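Local structure of glycosyl hydrolases family 2, sugar binding domain protein (Bacteroides uniformis str. 3978 T3 ii, 6D1P) at residues Ser573-Leu585 with Tyr593-Lys607. The protein is a beta-glucuronidase from a human gut bacterium, a family 2 glycoside hydrolase that probably cleaves glucuronic acid from O-linked glucuronides. Sequence-based numbering, arbitrary orientation.
Sequences SLFWTFKDFSTPL and YVNQKGVVQRDGTPK. With NA (sodium ion), chain C.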
loop_
_atom_site.group_PDB
_atom_site.type_symbol
_atom_site.label_atom_id
_atom_site.label_comp_id
_atom_site.label_asym_id
_atom_site.label_seq_id
_atom_site.Cartn_x
_atom_site.Cartn_y
_atom_site.Cartn_z
ATOM N N SER A 573 -22.626 -34.033 8.095
ATOM C CA SER A 573 -21.547 -33.116 8.421
ATOM C C SER A 573 -21.144 -32.314 7.191
ATOM O O SER A 573 -21.538 -32.622 6.061
ATOM C CB SER A 573 -20.339 -33.855 8.966
ATOM O OG SER A 573 -19.748 -34.593 7.919
ATOM N N LEU A 574 -20.340 -31.268 7.437
ATOM C CA LEU A 574 -19.664 -30.502 6.392
ATOM C C LEU A 574 -18.197 -30.422 6.768
ATOM O O LEU A 574 -17.848 -29.781 7.766
ATOM C CB LEU A 574 -20.252 -29.099 6.250
ATOM C CG LEU A 574 -21.780 -29.051 6.205
ATOM C CD1 LEU A 574 -22.360 -28.605 7.563
ATOM C CD2 LEU A 574 -22.261 -28.157 5.087
ATOM N N PHE A 575 -17.328 -31.064 5.993
ATOM C CA PHE A 575 -15.918 -30.892 6.288
ATOM C C PHE A 575 -15.480 -29.497 5.861
ATOM O O PHE A 575 -16.104 -28.860 5.009
ATOM C CB PHE A 575 -15.061 -31.989 5.642
ATOM C CG PHE A 575 -14.870 -31.858 4.149
ATOM C CD1 PHE A 575 -15.736 -32.503 3.264
ATOM C CD2 PHE A 575 -13.769 -31.167 3.628
ATOM C CE1 PHE A 575 -15.535 -32.423 1.878
ATOM C CE2 PHE A 575 -13.564 -31.061 2.251
ATOM C CZ PHE A 575 -14.439 -31.696 1.373
ATOM N N TRP A 576 -14.448 -28.989 6.529
ATOM C CA TRP A 576 -13.856 -27.688 6.223
ATOM C C TRP A 576 -12.462 -27.977 5.693
ATOM O O TRP A 576 -11.582 -28.395 6.454
ATOM C CB TRP A 576 -13.813 -26.787 7.458
ATOM C CG TRP A 576 -13.244 -25.402 7.198
ATOM C CD1 TRP A 576 -11.931 -25.066 7.062
ATOM C CD2 TRP A 576 -13.989 -24.192 7.036
ATOM N NE1 TRP A 576 -11.812 -23.725 6.804
ATOM C CE2 TRP A 576 -13.058 -23.160 6.784
ATOM C CE3 TRP A 576 -15.355 -23.879 7.083
ATOM C CZ2 TRP A 576 -13.444 -21.823 6.600
ATOM C CZ3 TRP A 576 -15.747 -22.561 6.883
ATOM C CH2 TRP A 576 -14.789 -21.543 6.641
ATOM N N THR A 577 -12.251 -27.765 4.401
ATOM C CA THR A 577 -13.168 -27.078 3.505
ATOM C C THR A 577 -12.840 -27.610 2.121
ATOM O O THR A 577 -11.905 -28.420 1.978
ATOM C CB THR A 577 -13.003 -25.510 3.572
ATOM O OG1 THR A 577 -14.006 -24.872 2.768
ATOM C CG2 THR A 577 -11.609 -25.065 3.115
ATOM N N PHE A 578 -13.583 -27.186 1.093
ATOM C CA PHE A 578 -13.355 -27.767 -0.231
ATOM C C PHE A 578 -11.988 -27.382 -0.784
ATOM O O PHE A 578 -11.239 -28.243 -1.272
ATOM C CB PHE A 578 -14.450 -27.346 -1.208
ATOM C CG PHE A 578 -14.241 -27.880 -2.604
ATOM C CD1 PHE A 578 -14.296 -29.251 -2.856
ATOM C CD2 PHE A 578 -13.979 -27.015 -3.664
ATOM C CE1 PHE A 578 -14.085 -29.756 -4.156
ATOM C CE2 PHE A 578 -13.775 -27.496 -4.953
ATOM C CZ PHE A 578 -13.818 -28.871 -5.209
ATOM N N LYS A 579 -11.643 -26.091 -0.702
ATOM C CA LYS A 579 -10.523 -25.509 -1.430
ATOM C C LYS A 579 -9.655 -24.653 -0.513
ATOM O O LYS A 579 -10.175 -23.857 0.275
ATOM C CB LYS A 579 -11.048 -24.662 -2.600
ATOM C CG LYS A 579 -9.987 -24.218 -3.592
ATOM C CD LYS A 579 -10.630 -23.657 -4.866
ATOM C CE LYS A 579 -11.267 -22.285 -4.583
ATOM N NZ LYS A 579 -12.366 -22.080 -5.547
ATOM N N ASP A 580 -8.335 -24.836 -0.614
ATOM C CA ASP A 580 -7.380 -23.931 0.013
ATOM C C ASP A 580 -7.776 -22.492 -0.263
ATOM O O ASP A 580 -8.097 -22.137 -1.398
ATOM C CB ASP A 580 -5.972 -24.185 -0.533
ATOM C CG ASP A 580 -5.361 -25.466 -0.022
ATOM O OD1 ASP A 580 -6.053 -26.191 0.723
ATOM O OD2 ASP A 580 -4.177 -25.746 -0.371
ATOM N N PHE A 581 -7.755 -21.661 0.772
ATOM C CA PHE A 581 -8.163 -20.275 0.615
ATOM C C PHE A 581 -7.262 -19.395 1.465
ATOM O O PHE A 581 -6.612 -19.859 2.406
ATOM C CB PHE A 581 -9.631 -20.084 1.003
ATOM C CG PHE A 581 -9.870 -20.221 2.472
ATOM C CD1 PHE A 581 -10.103 -21.469 3.029
ATOM C CD2 PHE A 581 -9.824 -19.098 3.313
ATOM C CE1 PHE A 581 -10.308 -21.607 4.389
ATOM C CE2 PHE A 581 -10.023 -19.231 4.666
ATOM C CZ PHE A 581 -10.281 -20.488 5.216
ATOM N N SER A 582 -7.214 -18.115 1.115
ATOM C CA SER A 582 -6.329 -17.197 1.816
ATOM C C SER A 582 -6.926 -16.756 3.151
ATOM O O SER A 582 -8.126 -16.477 3.260
ATOM C CB SER A 582 -6.058 -15.962 0.974
ATOM O OG SER A 582 -5.258 -15.027 1.701
ATOM N N THR A 583 -6.069 -16.676 4.167
ATOM C CA THR A 583 -6.463 -16.167 5.451
ATOM C C THR A 583 -5.366 -15.257 5.975
ATOM O O THR A 583 -4.176 -15.573 5.821
ATOM C CB THR A 583 -6.720 -17.285 6.461
ATOM O OG1 THR A 583 -6.863 -16.702 7.759
ATOM C CG2 THR A 583 -5.566 -18.269 6.471
ATOM N N PRO A 584 -5.726 -14.130 6.598
ATOM C CA PRO A 584 -4.692 -13.209 7.083
ATOM C C PRO A 584 -4.004 -13.718 8.325
ATOM O O PRO A 584 -2.973 -13.154 8.715
ATOM C CB PRO A 584 -5.472 -11.913 7.372
ATOM C CG PRO A 584 -6.861 -12.397 7.701
ATOM C CD PRO A 584 -7.086 -13.647 6.890
ATOM N N LEU A 585 -4.544 -14.773 8.945
ATOM C CA LEU A 585 -4.142 -15.203 10.276
ATOM C C LEU A 585 -2.955 -16.148 10.280
ATOM O O LEU A 585 -2.383 -16.390 11.344
ATOM C CB LEU A 585 -5.310 -15.895 10.978
ATOM C CG LEU A 585 -6.598 -15.097 11.126
ATOM C CD1 LEU A 585 -7.497 -15.849 12.053
ATOM C CD2 LEU A 585 -6.325 -13.657 11.636
ATOM N N TYR A 593 -0.135 -17.498 4.509
ATOM C CA TYR A 593 -1.448 -16.872 4.379
ATOM C C TYR A 593 -2.476 -17.737 3.621
ATOM O O TYR A 593 -3.482 -17.215 3.104
ATOM C CB TYR A 593 -1.312 -15.496 3.718
ATOM C CG TYR A 593 -0.500 -14.503 4.535
ATOM C CD1 TYR A 593 -0.997 -14.004 5.741
ATOM C CD2 TYR A 593 0.753 -14.054 4.099
ATOM C CE1 TYR A 593 -0.276 -13.078 6.503
ATOM C CE2 TYR A 593 1.496 -13.117 4.860
ATOM C CZ TYR A 593 0.961 -12.639 6.063
ATOM O OH TYR A 593 1.651 -11.727 6.827
ATOM N N VAL A 594 -2.284 -19.052 3.548
ATOM C CA VAL A 594 -3.279 -19.932 2.940
ATOM C C VAL A 594 -3.726 -20.953 3.977
ATOM O O VAL A 594 -2.899 -21.620 4.608
ATOM C CB VAL A 594 -2.761 -20.607 1.661
ATOM C CG1 VAL A 594 -3.773 -21.663 1.161
ATOM C CG2 VAL A 594 -2.584 -19.557 0.601
ATOM N N ASN A 595 -5.024 -21.011 4.209
ATOM C CA ASN A 595 -5.601 -22.102 4.985
ATOM C C ASN A 595 -5.596 -23.331 4.083
ATOM O O ASN A 595 -6.241 -23.331 3.032
ATOM C CB ASN A 595 -6.998 -21.698 5.441
ATOM C CG ASN A 595 -7.683 -22.760 6.294
ATOM O OD1 ASN A 595 -7.772 -23.937 5.922
ATOM N ND2 ASN A 595 -8.182 -22.335 7.452
ATOM N N GLN A 596 -4.800 -24.343 4.428
ATOM C CA GLN A 596 -4.596 -25.496 3.552
ATOM C C GLN A 596 -5.486 -26.698 3.911
ATOM O O GLN A 596 -5.094 -27.851 3.703
ATOM C CB GLN A 596 -3.118 -25.876 3.553
ATOM C CG GLN A 596 -2.258 -24.677 3.039
ATOM C CD GLN A 596 -0.752 -24.917 3.125
ATOM O OE1 GLN A 596 -0.078 -24.428 4.044
ATOM N NE2 GLN A 596 -0.215 -25.656 2.162
ATOM N N LYS A 597 -6.702 -26.457 4.405
ATOM C CA LYS A 597 -7.617 -27.552 4.707
ATOM C C LYS A 597 -8.482 -27.964 3.518
ATOM O O LYS A 597 -9.443 -28.720 3.705
ATOM C CB LYS A 597 -8.507 -27.175 5.879
ATOM C CG LYS A 597 -7.783 -27.125 7.208
ATOM C CD LYS A 597 -8.753 -26.656 8.315
ATOM C CE LYS A 597 -8.064 -26.591 9.672
ATOM N NZ LYS A 597 -7.083 -25.470 9.793
ATOM N N GLY A 598 -8.181 -27.480 2.310
ATOM C CA GLY A 598 -8.941 -27.891 1.152
ATOM C C GLY A 598 -8.598 -29.306 0.724
ATOM O O GLY A 598 -7.577 -29.873 1.107
ATOM N N VAL A 599 -9.477 -29.916 -0.076
ATOM C CA VAL A 599 -9.062 -31.108 -0.806
ATOM C C VAL A 599 -8.618 -30.769 -2.219
ATOM O O VAL A 599 -8.253 -31.673 -2.989
ATOM C CB VAL A 599 -10.150 -32.209 -0.812
ATOM C CG1 VAL A 599 -10.218 -32.865 0.553
ATOM C CG2 VAL A 599 -11.521 -31.653 -1.196
ATOM N N VAL A 600 -8.627 -29.485 -2.580
ATOM C CA VAL A 600 -8.066 -29.002 -3.835
ATOM C C VAL A 600 -7.335 -27.706 -3.529
ATOM O O VAL A 600 -7.675 -26.987 -2.581
ATOM C CB VAL A 600 -9.126 -28.758 -4.944
ATOM C CG1 VAL A 600 -10.056 -29.970 -5.136
ATOM C CG2 VAL A 600 -9.929 -27.515 -4.656
ATOM N N GLN A 601 -6.332 -27.409 -4.357
ATOM C CA GLN A 601 -5.503 -26.221 -4.189
ATOM C C GLN A 601 -6.315 -24.969 -4.487
ATOM O O GLN A 601 -7.429 -25.027 -5.017
ATOM C CB GLN A 601 -4.286 -26.281 -5.112
ATOM C CG GLN A 601 -3.258 -27.291 -4.697
ATOM C CD GLN A 601 -2.013 -27.202 -5.535
ATOM O OE1 GLN A 601 -1.473 -26.101 -5.766
ATOM N NE2 GLN A 601 -1.544 -28.355 -6.015
ATOM N N ARG A 602 -5.718 -23.818 -4.187
ATOM C CA ARG A 602 -6.445 -22.562 -4.318
ATOM C C ARG A 602 -6.806 -22.244 -5.767
ATOM O O ARG A 602 -7.741 -21.468 -5.997
ATOM C CB ARG A 602 -5.630 -21.433 -3.698
ATOM C CG ARG A 602 -6.392 -20.140 -3.511
ATOM C CD ARG A 602 -5.667 -19.217 -2.552
ATOM N NE ARG A 602 -6.429 -18.005 -2.360
ATOM C CZ ARG A 602 -6.067 -16.810 -2.812
ATOM N NH1 ARG A 602 -4.922 -16.640 -3.473
ATOM N NH2 ARG A 602 -6.854 -15.774 -2.584
ATOM N N ASP A 603 -6.124 -22.854 -6.748
ATOM C CA ASP A 603 -6.507 -22.690 -8.147
ATOM C C ASP A 603 -7.449 -23.788 -8.631
ATOM O O ASP A 603 -7.756 -23.843 -9.828
ATOM C CB ASP A 603 -5.259 -22.616 -9.052
ATOM C CG ASP A 603 -4.461 -23.934 -9.102
ATOM O OD1 ASP A 603 -4.858 -24.910 -8.440
ATOM O OD2 ASP A 603 -3.419 -23.990 -9.813
ATOM N N GLY A 604 -7.902 -24.666 -7.736
ATOM C CA GLY A 604 -8.761 -25.763 -8.119
ATOM C C GLY A 604 -8.041 -27.040 -8.478
ATOM O O GLY A 604 -8.702 -28.027 -8.807
ATOM N N THR A 605 -6.722 -27.061 -8.435
ATOM C CA THR A 605 -6.000 -28.295 -8.703
ATOM C C THR A 605 -6.309 -29.287 -7.593
ATOM O O THR A 605 -6.068 -28.979 -6.419
ATOM C CB THR A 605 -4.492 -28.058 -8.793
ATOM O OG1 THR A 605 -4.212 -26.988 -9.720
ATOM C CG2 THR A 605 -3.793 -29.334 -9.242
ATOM N N PRO A 606 -6.830 -30.475 -7.907
ATOM C CA PRO A 606 -7.187 -31.432 -6.848
ATOM C C PRO A 606 -5.983 -31.995 -6.107
ATOM O O PRO A 606 -4.980 -32.376 -6.711
ATOM C CB PRO A 606 -7.929 -32.540 -7.608
ATOM C CG PRO A 606 -8.449 -31.858 -8.856
ATOM C CD PRO A 606 -7.455 -30.794 -9.201
ATOM N N LYS A 607 -6.092 -32.030 -4.778
ATOM C CA LYS A 607 -5.232 -32.878 -3.971
ATOM C C LYS A 607 -5.723 -34.322 -4.063
ATOM O O LYS A 607 -6.819 -34.598 -4.547
ATOM C CB LYS A 607 -5.232 -32.433 -2.502
ATOM C CG LYS A 607 -4.968 -30.947 -2.257
ATOM C CD LYS A 607 -4.904 -30.654 -0.765
ATOM C CE LYS A 607 -4.818 -29.150 -0.488
ATOM N NZ LYS A 607 -4.976 -28.759 0.961
HETATM NA NA NA C . -10.262 -20.870 -2.286
HETATM O O HOH W 1 -9.967 -30.560 5.959
HETATM O O HOH W 2 -1.940 -27.121 0.118
HETATM O O HOH W 3 -3.162 -24.182 -2.644
HETATM O O HOH W 4 -12.730 -21.587 -1.147
#
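Phe581 and Asn595 form the antiparallel hydrogen-bonded pair of a short beta hairpin, which follows strand 572-574 of the TIM-barrel domain of this family 2 glycoside hydrolase. Their side chains run side by side in the same direction: Asn595 CB sits over one face of the Phe581 ring, 3.7 Å from its centroid, a CH-pi contact. With CG anti to the backbone N (chi1 -179°), the Asn595 amide lies alongside that ring, the two planes 20° apart. Asp183 OD2, accepting from ND2, and Lys597 N, donating to OD1 in an Asx turn, hold the amide's rotation. Asn595 ND2 comes to the edge of the Trp576 ring, with 62° between the planes. A cis peptide joins Trp576 to Thr577; a non-proline cis bond here, at the end of the last barrel strand, is familiar in this family, so Trp576 probably lines the sugar pocket.

Asp580 points into the loop after the hairpin, where two donors grip its OD1. Lys607 NZ makes a salt bridge of 2.8 Å to Asp580 OD1 on the syn lone pair. Gly598 N reaches Asp580 OD1 at 3.0 Å, nearly along the C-O bond. Lys607 NZ also donates to Gly598 O. Two waters donate to Asp580 OD2, one bound to Gln596 NE2 and the other to Arg602 N.

Val600 CG2 lies over one face of the Phe578 ring, 4.3 Å from its centroid, and Val599 CG2 packs against both Phe578 and Phe575. Helix 609-617 adjoins this apolar cluster through Tyr610 and Phe613. With Asp333, the Asp580 backbone binds a sodium ion, Asp580 O lying 2.7 Å from the metal.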